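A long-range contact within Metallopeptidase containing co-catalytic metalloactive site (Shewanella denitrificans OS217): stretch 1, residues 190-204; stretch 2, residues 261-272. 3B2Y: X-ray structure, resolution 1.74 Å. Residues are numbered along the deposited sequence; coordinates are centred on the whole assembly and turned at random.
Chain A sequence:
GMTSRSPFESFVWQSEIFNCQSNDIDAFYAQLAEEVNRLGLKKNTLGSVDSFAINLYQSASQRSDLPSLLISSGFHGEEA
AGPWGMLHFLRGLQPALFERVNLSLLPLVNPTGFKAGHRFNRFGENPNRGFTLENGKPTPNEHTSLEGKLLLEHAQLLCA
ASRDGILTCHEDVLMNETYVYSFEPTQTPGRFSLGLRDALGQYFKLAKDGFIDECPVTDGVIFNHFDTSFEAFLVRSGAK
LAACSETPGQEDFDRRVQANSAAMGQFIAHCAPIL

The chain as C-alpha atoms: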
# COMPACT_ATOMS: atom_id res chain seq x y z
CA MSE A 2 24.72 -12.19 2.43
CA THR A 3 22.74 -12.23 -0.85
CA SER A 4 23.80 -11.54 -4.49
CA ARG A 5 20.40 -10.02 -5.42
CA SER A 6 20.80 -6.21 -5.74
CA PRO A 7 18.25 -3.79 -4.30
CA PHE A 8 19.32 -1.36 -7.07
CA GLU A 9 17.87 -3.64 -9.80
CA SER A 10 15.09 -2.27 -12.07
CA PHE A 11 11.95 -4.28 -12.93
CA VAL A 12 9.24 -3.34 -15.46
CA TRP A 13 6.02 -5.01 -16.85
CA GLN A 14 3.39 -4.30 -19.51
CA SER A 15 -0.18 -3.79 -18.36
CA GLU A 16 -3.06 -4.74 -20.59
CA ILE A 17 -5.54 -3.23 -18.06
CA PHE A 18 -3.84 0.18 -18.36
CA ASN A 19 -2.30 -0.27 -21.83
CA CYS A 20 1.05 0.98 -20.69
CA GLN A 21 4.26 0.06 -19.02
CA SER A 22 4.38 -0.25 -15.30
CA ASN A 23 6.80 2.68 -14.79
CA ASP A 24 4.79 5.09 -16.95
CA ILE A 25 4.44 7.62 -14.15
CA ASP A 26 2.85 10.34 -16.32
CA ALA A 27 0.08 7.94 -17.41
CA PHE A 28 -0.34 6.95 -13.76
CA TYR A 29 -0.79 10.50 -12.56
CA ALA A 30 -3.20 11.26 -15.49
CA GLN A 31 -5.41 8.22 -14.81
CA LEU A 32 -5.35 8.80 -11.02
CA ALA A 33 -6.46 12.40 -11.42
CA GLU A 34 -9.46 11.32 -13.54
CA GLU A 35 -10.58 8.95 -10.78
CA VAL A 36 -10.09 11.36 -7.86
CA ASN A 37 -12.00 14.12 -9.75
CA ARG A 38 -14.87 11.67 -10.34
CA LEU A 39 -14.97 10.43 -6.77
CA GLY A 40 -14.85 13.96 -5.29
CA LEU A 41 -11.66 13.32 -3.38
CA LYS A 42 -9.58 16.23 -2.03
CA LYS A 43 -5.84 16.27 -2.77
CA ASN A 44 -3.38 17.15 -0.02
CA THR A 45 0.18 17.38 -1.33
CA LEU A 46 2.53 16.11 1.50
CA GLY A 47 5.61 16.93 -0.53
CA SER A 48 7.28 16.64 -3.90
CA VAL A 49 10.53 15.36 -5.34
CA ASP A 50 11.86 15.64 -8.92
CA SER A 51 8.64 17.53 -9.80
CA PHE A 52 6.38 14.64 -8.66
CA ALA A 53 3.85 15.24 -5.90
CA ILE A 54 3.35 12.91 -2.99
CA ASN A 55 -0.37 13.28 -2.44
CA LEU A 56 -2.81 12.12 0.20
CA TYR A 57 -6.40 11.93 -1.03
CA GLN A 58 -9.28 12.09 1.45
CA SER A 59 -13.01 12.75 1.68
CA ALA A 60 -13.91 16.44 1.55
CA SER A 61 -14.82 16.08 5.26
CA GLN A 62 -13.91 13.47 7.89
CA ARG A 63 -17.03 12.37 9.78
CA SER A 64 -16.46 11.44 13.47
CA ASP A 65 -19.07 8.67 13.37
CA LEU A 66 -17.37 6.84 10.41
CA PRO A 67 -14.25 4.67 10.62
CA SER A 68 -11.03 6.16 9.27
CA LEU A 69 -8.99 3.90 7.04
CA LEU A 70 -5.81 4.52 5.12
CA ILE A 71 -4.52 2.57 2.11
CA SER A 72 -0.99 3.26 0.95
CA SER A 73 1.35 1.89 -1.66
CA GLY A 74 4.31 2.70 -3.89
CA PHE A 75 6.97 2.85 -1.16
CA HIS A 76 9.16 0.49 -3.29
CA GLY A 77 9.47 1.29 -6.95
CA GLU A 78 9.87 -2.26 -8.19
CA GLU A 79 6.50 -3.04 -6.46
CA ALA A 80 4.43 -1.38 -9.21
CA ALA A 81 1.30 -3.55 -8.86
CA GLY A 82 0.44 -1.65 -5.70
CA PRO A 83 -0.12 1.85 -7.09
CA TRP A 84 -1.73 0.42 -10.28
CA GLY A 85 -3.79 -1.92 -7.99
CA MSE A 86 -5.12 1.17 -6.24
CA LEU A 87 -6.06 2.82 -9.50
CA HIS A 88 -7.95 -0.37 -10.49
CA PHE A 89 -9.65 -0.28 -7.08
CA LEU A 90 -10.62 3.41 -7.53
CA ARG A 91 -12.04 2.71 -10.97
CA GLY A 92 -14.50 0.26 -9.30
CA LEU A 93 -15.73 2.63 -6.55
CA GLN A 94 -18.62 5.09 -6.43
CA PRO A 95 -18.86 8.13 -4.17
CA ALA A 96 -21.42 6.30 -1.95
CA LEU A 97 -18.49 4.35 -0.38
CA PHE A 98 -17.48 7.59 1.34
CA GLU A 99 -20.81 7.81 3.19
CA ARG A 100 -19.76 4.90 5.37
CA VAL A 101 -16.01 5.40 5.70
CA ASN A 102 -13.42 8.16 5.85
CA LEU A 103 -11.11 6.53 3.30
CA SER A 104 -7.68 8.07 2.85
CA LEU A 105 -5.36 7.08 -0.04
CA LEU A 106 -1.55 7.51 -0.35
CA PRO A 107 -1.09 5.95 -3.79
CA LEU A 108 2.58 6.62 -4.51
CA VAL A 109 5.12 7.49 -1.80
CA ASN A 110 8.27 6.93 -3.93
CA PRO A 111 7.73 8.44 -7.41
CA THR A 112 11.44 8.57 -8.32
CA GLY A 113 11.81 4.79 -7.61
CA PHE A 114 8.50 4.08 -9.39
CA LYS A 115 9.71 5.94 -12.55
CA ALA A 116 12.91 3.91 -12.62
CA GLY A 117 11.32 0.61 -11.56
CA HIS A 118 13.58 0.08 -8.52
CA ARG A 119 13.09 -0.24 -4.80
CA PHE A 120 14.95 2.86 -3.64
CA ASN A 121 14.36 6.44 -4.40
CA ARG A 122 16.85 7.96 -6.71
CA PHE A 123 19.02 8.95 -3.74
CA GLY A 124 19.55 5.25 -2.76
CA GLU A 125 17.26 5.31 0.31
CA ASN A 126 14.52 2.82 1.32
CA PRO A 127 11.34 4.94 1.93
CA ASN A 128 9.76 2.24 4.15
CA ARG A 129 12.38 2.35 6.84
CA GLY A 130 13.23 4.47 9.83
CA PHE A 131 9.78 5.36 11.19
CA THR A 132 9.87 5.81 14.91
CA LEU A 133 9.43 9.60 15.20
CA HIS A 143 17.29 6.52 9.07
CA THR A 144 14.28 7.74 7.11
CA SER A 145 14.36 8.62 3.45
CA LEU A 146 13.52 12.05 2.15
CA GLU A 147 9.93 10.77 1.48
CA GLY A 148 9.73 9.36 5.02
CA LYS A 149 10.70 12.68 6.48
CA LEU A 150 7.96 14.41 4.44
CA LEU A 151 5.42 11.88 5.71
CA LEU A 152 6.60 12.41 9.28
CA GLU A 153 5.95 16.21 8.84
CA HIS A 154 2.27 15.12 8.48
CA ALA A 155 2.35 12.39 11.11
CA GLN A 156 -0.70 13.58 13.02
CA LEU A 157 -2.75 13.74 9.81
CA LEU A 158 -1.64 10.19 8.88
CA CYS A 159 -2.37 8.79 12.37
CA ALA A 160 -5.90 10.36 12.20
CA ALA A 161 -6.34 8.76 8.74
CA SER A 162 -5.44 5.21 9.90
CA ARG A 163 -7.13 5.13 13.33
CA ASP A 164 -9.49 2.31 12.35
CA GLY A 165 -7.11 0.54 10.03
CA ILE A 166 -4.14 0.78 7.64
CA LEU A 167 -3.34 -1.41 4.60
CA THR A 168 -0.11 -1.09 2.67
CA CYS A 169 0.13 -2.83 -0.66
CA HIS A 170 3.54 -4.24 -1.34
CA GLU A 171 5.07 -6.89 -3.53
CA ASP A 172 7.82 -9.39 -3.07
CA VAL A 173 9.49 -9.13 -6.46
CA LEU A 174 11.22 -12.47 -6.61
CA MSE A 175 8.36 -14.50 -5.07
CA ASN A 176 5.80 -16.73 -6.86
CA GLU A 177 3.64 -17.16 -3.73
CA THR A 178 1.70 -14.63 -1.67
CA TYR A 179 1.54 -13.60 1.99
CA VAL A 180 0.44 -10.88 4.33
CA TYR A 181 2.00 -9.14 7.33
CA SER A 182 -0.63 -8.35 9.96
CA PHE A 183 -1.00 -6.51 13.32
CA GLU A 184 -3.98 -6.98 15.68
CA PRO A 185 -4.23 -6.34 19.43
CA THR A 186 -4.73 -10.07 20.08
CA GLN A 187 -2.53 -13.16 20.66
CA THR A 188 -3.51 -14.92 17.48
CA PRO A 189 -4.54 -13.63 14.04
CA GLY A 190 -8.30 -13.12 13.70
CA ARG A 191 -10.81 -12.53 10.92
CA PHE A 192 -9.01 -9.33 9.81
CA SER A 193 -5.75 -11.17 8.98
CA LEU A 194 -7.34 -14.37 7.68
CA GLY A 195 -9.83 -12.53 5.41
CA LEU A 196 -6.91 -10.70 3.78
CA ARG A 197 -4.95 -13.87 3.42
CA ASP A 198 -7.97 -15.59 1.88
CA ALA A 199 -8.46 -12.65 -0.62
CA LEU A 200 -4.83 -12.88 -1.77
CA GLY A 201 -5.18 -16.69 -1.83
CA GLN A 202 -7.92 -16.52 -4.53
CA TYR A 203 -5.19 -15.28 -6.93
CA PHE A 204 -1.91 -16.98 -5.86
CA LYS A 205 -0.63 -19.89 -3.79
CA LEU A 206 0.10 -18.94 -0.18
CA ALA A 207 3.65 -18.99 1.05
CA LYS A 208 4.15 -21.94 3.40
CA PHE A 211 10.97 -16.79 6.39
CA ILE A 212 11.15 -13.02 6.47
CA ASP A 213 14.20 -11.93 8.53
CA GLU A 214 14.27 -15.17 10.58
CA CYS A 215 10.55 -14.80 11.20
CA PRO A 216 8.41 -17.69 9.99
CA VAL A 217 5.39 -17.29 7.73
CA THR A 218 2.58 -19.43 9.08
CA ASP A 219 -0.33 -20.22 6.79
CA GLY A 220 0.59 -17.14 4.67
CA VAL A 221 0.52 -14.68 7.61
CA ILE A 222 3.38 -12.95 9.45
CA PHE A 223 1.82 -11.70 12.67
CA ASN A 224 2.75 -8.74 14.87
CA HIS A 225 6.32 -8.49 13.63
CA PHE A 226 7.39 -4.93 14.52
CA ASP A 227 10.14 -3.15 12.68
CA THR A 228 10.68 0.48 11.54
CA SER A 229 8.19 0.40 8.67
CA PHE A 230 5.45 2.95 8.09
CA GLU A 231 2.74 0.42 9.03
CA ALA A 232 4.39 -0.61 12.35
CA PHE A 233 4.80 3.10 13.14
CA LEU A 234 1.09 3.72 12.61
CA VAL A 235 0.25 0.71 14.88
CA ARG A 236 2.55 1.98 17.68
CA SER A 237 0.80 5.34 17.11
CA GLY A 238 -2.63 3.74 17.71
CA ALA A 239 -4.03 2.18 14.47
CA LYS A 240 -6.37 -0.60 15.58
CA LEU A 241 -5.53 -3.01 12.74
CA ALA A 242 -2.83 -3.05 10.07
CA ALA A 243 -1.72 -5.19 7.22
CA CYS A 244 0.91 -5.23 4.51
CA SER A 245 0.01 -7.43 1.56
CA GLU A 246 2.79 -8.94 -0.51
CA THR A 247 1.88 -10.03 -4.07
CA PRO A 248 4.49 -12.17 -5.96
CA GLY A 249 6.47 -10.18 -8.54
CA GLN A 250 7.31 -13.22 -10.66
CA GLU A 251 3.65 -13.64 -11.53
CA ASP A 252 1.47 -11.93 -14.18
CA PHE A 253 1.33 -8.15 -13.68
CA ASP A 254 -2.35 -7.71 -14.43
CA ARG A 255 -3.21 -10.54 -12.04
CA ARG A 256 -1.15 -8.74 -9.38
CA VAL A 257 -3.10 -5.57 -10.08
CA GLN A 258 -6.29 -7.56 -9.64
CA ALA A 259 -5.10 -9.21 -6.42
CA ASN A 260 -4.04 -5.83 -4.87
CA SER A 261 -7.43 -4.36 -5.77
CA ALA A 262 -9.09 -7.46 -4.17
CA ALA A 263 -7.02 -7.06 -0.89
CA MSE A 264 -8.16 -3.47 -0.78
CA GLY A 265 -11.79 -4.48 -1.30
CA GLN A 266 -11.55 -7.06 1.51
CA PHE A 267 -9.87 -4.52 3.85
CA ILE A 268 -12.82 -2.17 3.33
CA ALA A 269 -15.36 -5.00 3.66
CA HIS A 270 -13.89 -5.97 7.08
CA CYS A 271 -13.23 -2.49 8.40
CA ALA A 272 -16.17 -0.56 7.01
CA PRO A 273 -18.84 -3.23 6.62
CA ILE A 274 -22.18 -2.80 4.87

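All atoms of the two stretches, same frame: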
# COMPACT_ATOMS: atom_id res chain seq x y z
N GLY A 190 -6.85 -12.92 13.79
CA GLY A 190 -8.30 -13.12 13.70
C GLY A 190 -8.84 -12.98 12.31
O GLY A 190 -8.08 -13.05 11.31
N ARG A 191 -10.14 -12.67 12.23
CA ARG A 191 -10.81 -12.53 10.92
C ARG A 191 -10.18 -11.46 10.02
O ARG A 191 -10.18 -11.59 8.78
CB ARG A 191 -12.34 -12.35 11.06
CG ARG A 191 -13.13 -13.62 10.85
N PHE A 192 -9.69 -10.37 10.61
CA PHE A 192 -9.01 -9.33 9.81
C PHE A 192 -7.92 -9.95 8.95
O PHE A 192 -7.92 -9.80 7.71
CB PHE A 192 -8.47 -8.19 10.72
CG PHE A 192 -7.64 -7.19 10.01
CD1 PHE A 192 -8.21 -6.22 9.20
CD2 PHE A 192 -6.26 -7.20 10.13
CE1 PHE A 192 -7.40 -5.28 8.51
CE2 PHE A 192 -5.48 -6.28 9.48
CZ PHE A 192 -6.08 -5.30 8.64
N SER A 193 -6.98 -10.62 9.62
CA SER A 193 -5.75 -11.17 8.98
C SER A 193 -6.12 -12.30 8.00
O SER A 193 -5.63 -12.35 6.87
CB SER A 193 -4.78 -11.75 10.04
OG SER A 193 -4.44 -10.81 11.04
N LEU A 194 -7.01 -13.17 8.43
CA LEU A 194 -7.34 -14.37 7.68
C LEU A 194 -8.20 -14.07 6.44
O LEU A 194 -8.02 -14.70 5.41
CB LEU A 194 -7.96 -15.41 8.60
CG LEU A 194 -7.10 -15.87 9.79
CD1 LEU A 194 -7.80 -16.91 10.63
CD2 LEU A 194 -5.72 -16.38 9.32
N GLY A 195 -9.08 -13.08 6.55
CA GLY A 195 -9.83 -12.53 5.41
C GLY A 195 -8.93 -11.96 4.32
O GLY A 195 -9.14 -12.20 3.14
N LEU A 196 -7.91 -11.21 4.73
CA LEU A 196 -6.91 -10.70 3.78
C LEU A 196 -6.11 -11.81 3.14
O LEU A 196 -5.91 -11.82 1.94
CB LEU A 196 -5.98 -9.69 4.45
CG LEU A 196 -6.65 -8.33 4.73
CD1 LEU A 196 -5.84 -7.47 5.70
CD2 LEU A 196 -6.94 -7.57 3.44
N ARG A 197 -5.65 -12.73 3.95
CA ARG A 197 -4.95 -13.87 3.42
C ARG A 197 -5.80 -14.61 2.39
O ARG A 197 -5.34 -14.87 1.28
CB ARG A 197 -4.58 -14.81 4.51
CG ARG A 197 -3.96 -16.05 3.94
CD ARG A 197 -3.92 -17.09 4.92
NE ARG A 197 -5.23 -17.58 5.25
CZ ARG A 197 -5.47 -18.28 6.34
NH1 ARG A 197 -4.48 -18.53 7.19
NH2 ARG A 197 -6.69 -18.70 6.60
N ASP A 198 -7.02 -14.95 2.79
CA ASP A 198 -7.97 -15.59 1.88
C ASP A 198 -8.20 -14.82 0.56
O ASP A 198 -8.23 -15.45 -0.51
CB ASP A 198 -9.27 -15.85 2.61
CG ASP A 198 -9.12 -16.91 3.74
OD1 ASP A 198 -8.07 -17.60 3.80
OD2 ASP A 198 -10.07 -17.05 4.57
N ALA A 199 -8.33 -13.48 0.61
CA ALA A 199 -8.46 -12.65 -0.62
C ALA A 199 -7.28 -12.78 -1.59
O ALA A 199 -7.46 -12.91 -2.80
CB ALA A 199 -8.67 -11.20 -0.28
N LEU A 200 -6.07 -12.71 -1.04
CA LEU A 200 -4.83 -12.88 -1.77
C LEU A 200 -4.74 -14.31 -2.29
O LEU A 200 -4.37 -14.51 -3.44
CB LEU A 200 -3.66 -12.56 -0.84
CG LEU A 200 -3.55 -11.08 -0.52
CD1 LEU A 200 -2.55 -10.82 0.61
CD2 LEU A 200 -3.13 -10.44 -1.78
N GLY A 201 -5.14 -15.26 -1.46
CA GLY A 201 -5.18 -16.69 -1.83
C GLY A 201 -6.10 -17.11 -2.99
O GLY A 201 -5.92 -18.17 -3.57
N GLN A 202 -7.07 -16.29 -3.35
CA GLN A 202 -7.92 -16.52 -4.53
C GLN A 202 -7.09 -16.37 -5.83
O GLN A 202 -7.43 -16.95 -6.86
CB GLN A 202 -9.10 -15.52 -4.60
CG GLN A 202 -10.01 -15.36 -3.36
CD GLN A 202 -10.77 -14.00 -3.33
OE1 GLN A 202 -10.20 -12.89 -3.58
NE2 GLN A 202 -12.06 -14.07 -2.97
N TYR A 203 -6.01 -15.60 -5.77
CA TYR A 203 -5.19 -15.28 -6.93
C TYR A 203 -3.88 -16.08 -7.03
O TYR A 203 -3.46 -16.44 -8.13
CB TYR A 203 -4.89 -13.77 -6.95
CG TYR A 203 -6.10 -12.97 -7.30
CD1 TYR A 203 -6.46 -12.72 -8.63
CD2 TYR A 203 -6.94 -12.49 -6.30
CE1 TYR A 203 -7.63 -11.98 -8.93
CE2 TYR A 203 -8.08 -11.75 -6.59
CZ TYR A 203 -8.43 -11.50 -7.90
OH TYR A 203 -9.58 -10.78 -8.17
N PHE A 204 -3.22 -16.33 -5.89
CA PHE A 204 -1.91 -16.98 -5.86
C PHE A 204 -1.86 -18.01 -4.75
O PHE A 204 -2.66 -17.97 -3.83
CB PHE A 204 -0.77 -15.97 -5.65
CG PHE A 204 -0.82 -14.80 -6.59
CD1 PHE A 204 -0.50 -14.98 -7.94
CD2 PHE A 204 -1.21 -13.56 -6.14
CE1 PHE A 204 -0.55 -13.90 -8.83
CE2 PHE A 204 -1.25 -12.46 -7.02
CZ PHE A 204 -0.95 -12.67 -8.38
N SER A 261 -6.10 -4.96 -5.79
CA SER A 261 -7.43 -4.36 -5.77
C SER A 261 -8.40 -5.17 -4.89
O SER A 261 -9.20 -4.60 -4.17
CB SER A 261 -7.94 -4.20 -7.22
OG SER A 261 -9.18 -3.51 -7.25
N ALA A 262 -8.29 -6.52 -4.97
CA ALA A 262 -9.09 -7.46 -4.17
C ALA A 262 -8.78 -7.39 -2.68
O ALA A 262 -9.74 -7.43 -1.90
CB ALA A 262 -8.92 -8.90 -4.67
N ALA A 263 -7.48 -7.33 -2.31
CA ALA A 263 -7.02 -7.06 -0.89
C ALA A 263 -7.63 -5.80 -0.35
O ALA A 263 -8.13 -5.78 0.79
CB ALA A 263 -5.52 -7.01 -0.75
N MSE A 264 -7.62 -4.75 -1.17
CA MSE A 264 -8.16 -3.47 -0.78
C MSE A 264 -9.67 -3.55 -0.56
O MSE A 264 -10.20 -2.94 0.35
CB MSE A 264 -7.80 -2.42 -1.84
CG MSE A 264 -6.39 -2.02 -1.85
SE MSE A 264 -6.00 -0.84 -3.36
CE MSE A 264 -4.06 -1.12 -3.51
N GLY A 265 -10.36 -4.30 -1.41
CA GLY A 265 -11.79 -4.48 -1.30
C GLY A 265 -12.14 -5.24 -0.05
O GLY A 265 -13.11 -4.91 0.62
N GLN A 266 -11.35 -6.26 0.26
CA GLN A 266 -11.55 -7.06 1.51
C GLN A 266 -11.25 -6.23 2.76
O GLN A 266 -11.91 -6.39 3.83
CB GLN A 266 -10.67 -8.32 1.45
CG GLN A 266 -10.75 -9.22 2.70
CD GLN A 266 -12.12 -9.58 3.07
OE1 GLN A 266 -12.94 -9.83 2.20
NE2 GLN A 266 -12.42 -9.60 4.37
N PHE A 267 -10.25 -5.35 2.68
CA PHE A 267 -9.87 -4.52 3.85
C PHE A 267 -11.07 -3.63 4.23
O PHE A 267 -11.48 -3.54 5.38
CB PHE A 267 -8.61 -3.71 3.45
CG PHE A 267 -8.25 -2.60 4.38
CD1 PHE A 267 -7.73 -2.85 5.65
CD2 PHE A 267 -8.36 -1.29 3.99
CE1 PHE A 267 -7.35 -1.77 6.49
CE2 PHE A 267 -7.98 -0.25 4.84
CZ PHE A 267 -7.51 -0.51 6.09
N ILE A 268 -11.63 -3.01 3.21
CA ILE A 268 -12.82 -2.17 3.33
C ILE A 268 -14.05 -2.95 3.76
O ILE A 268 -14.76 -2.50 4.63
CB ILE A 268 -13.12 -1.41 2.02
CG1 ILE A 268 -12.09 -0.30 1.76
CG2 ILE A 268 -14.55 -0.77 2.06
CD1 ILE A 268 -12.66 0.77 0.86
N ALA A 269 -14.27 -4.14 3.20
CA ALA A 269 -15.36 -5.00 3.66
C ALA A 269 -15.28 -5.36 5.16
O ALA A 269 -16.32 -5.50 5.83
CB ALA A 269 -15.45 -6.28 2.83
N HIS A 270 -14.08 -5.56 5.68
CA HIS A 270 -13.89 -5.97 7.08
C HIS A 270 -14.02 -4.80 7.99
O HIS A 270 -14.70 -4.86 9.00
CB HIS A 270 -12.53 -6.63 7.32
CG HIS A 270 -12.41 -7.21 8.69
ND1 HIS A 270 -11.95 -6.49 9.76
CD2 HIS A 270 -12.77 -8.41 9.16
CE1 HIS A 270 -12.02 -7.24 10.85
NE2 HIS A 270 -12.49 -8.42 10.50
N CYS A 271 -13.41 -3.68 7.56
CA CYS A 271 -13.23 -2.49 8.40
C CYS A 271 -14.31 -1.45 8.27
O CYS A 271 -14.49 -0.63 9.17
CB CYS A 271 -11.88 -1.86 8.11
SG CYS A 271 -10.49 -2.91 8.60
N ALA A 272 -15.04 -1.45 7.14
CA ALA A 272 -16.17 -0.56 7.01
C ALA A 272 -17.30 -1.37 6.43
O ALA A 272 -17.65 -1.18 5.28
CB ALA A 272 -15.82 0.63 6.11
O HOH W 1 -10.41 -9.36 6.54

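A helix that starts at Arg191 packs against a second helix, already under way at Ser261 and running to Cys271, side by side and nearly antiparallel, with 153° between their N-to-C directions and axes that come within 8.7 Å. No direct hydrogen bond joins the modelled atoms of the two stretches; the stretches bury 529 Å² between them, and are held by apolar and aromatic packing and one bridging water.

The close approach depends on small residues. Ala199 points its CB toward the partner helix, where it lies 3.9 Å from Gln266 CB; the CA atoms of Ala199 and Ala263 are only 5.8 Å apart. One turn earlier, Gly195 leaves open the space that Gln266 fills. A CB on Gly195 would point toward the other helix and come within 2.9 Å of Gln266 NE2, a clash. Gln266 suits this groove because its chain is flexible and its end polar. With chi1 t and chi2 p, it bends along the neighbouring helix, placing Gln266 CG 3.4 Å from Gly195 O while its amide reaches a water. Gln266 NE2 donates to that water at 3.0 Å, and the water donates to Phe192 O at 2.8 Å, linking a side chain of one helix to the backbone of the other.

The CA-to-CB bonds of Leu196 and Leu200 point sideways, but in the common m,t rotamer the ends of both side chains come nearer the partner. Leu196 CD2 thereby reaches Phe267 CB at 4.2 Å and Ala263 O at 3.4 Å, and Leu200 CD2 lies 4.3 Å from Ala263 CB. Ala263, with its single methyl, accommodates both leucines.

At the other end of the interface the packing is aromatic. Phe192, chi1 t, is buried, and its CE1 meets Phe267 CD1 at 3.8 Å, edge against edge. The same Phe192 CE1 lies 3.9 Å from Cys271 SG, a compact, weakly polar neighbour. His270, chi1 t, points toward the first helix and lays a ring face against its backbone: Phe192 CA sits 3.8 Å from the His270 ring centroid, almost along the ring normal, in a CH-pi contact. The Phe192 ring turns its edge to the His270 face in an offset arrangement, with the planes at 66°. Although His270 NE2 is 3.4 Å from Phe192 N, the angle is too poor for a hydrogen bond, and His270 ND1 is buried without a partner. The imidazole thus contributes here as a flat packing surface.

Beyond the alanine contacts, Tyr203, chi1 m, closes the opposite end by bringing Tyr203 CE2 to 3.5 Å from Ala262 CB.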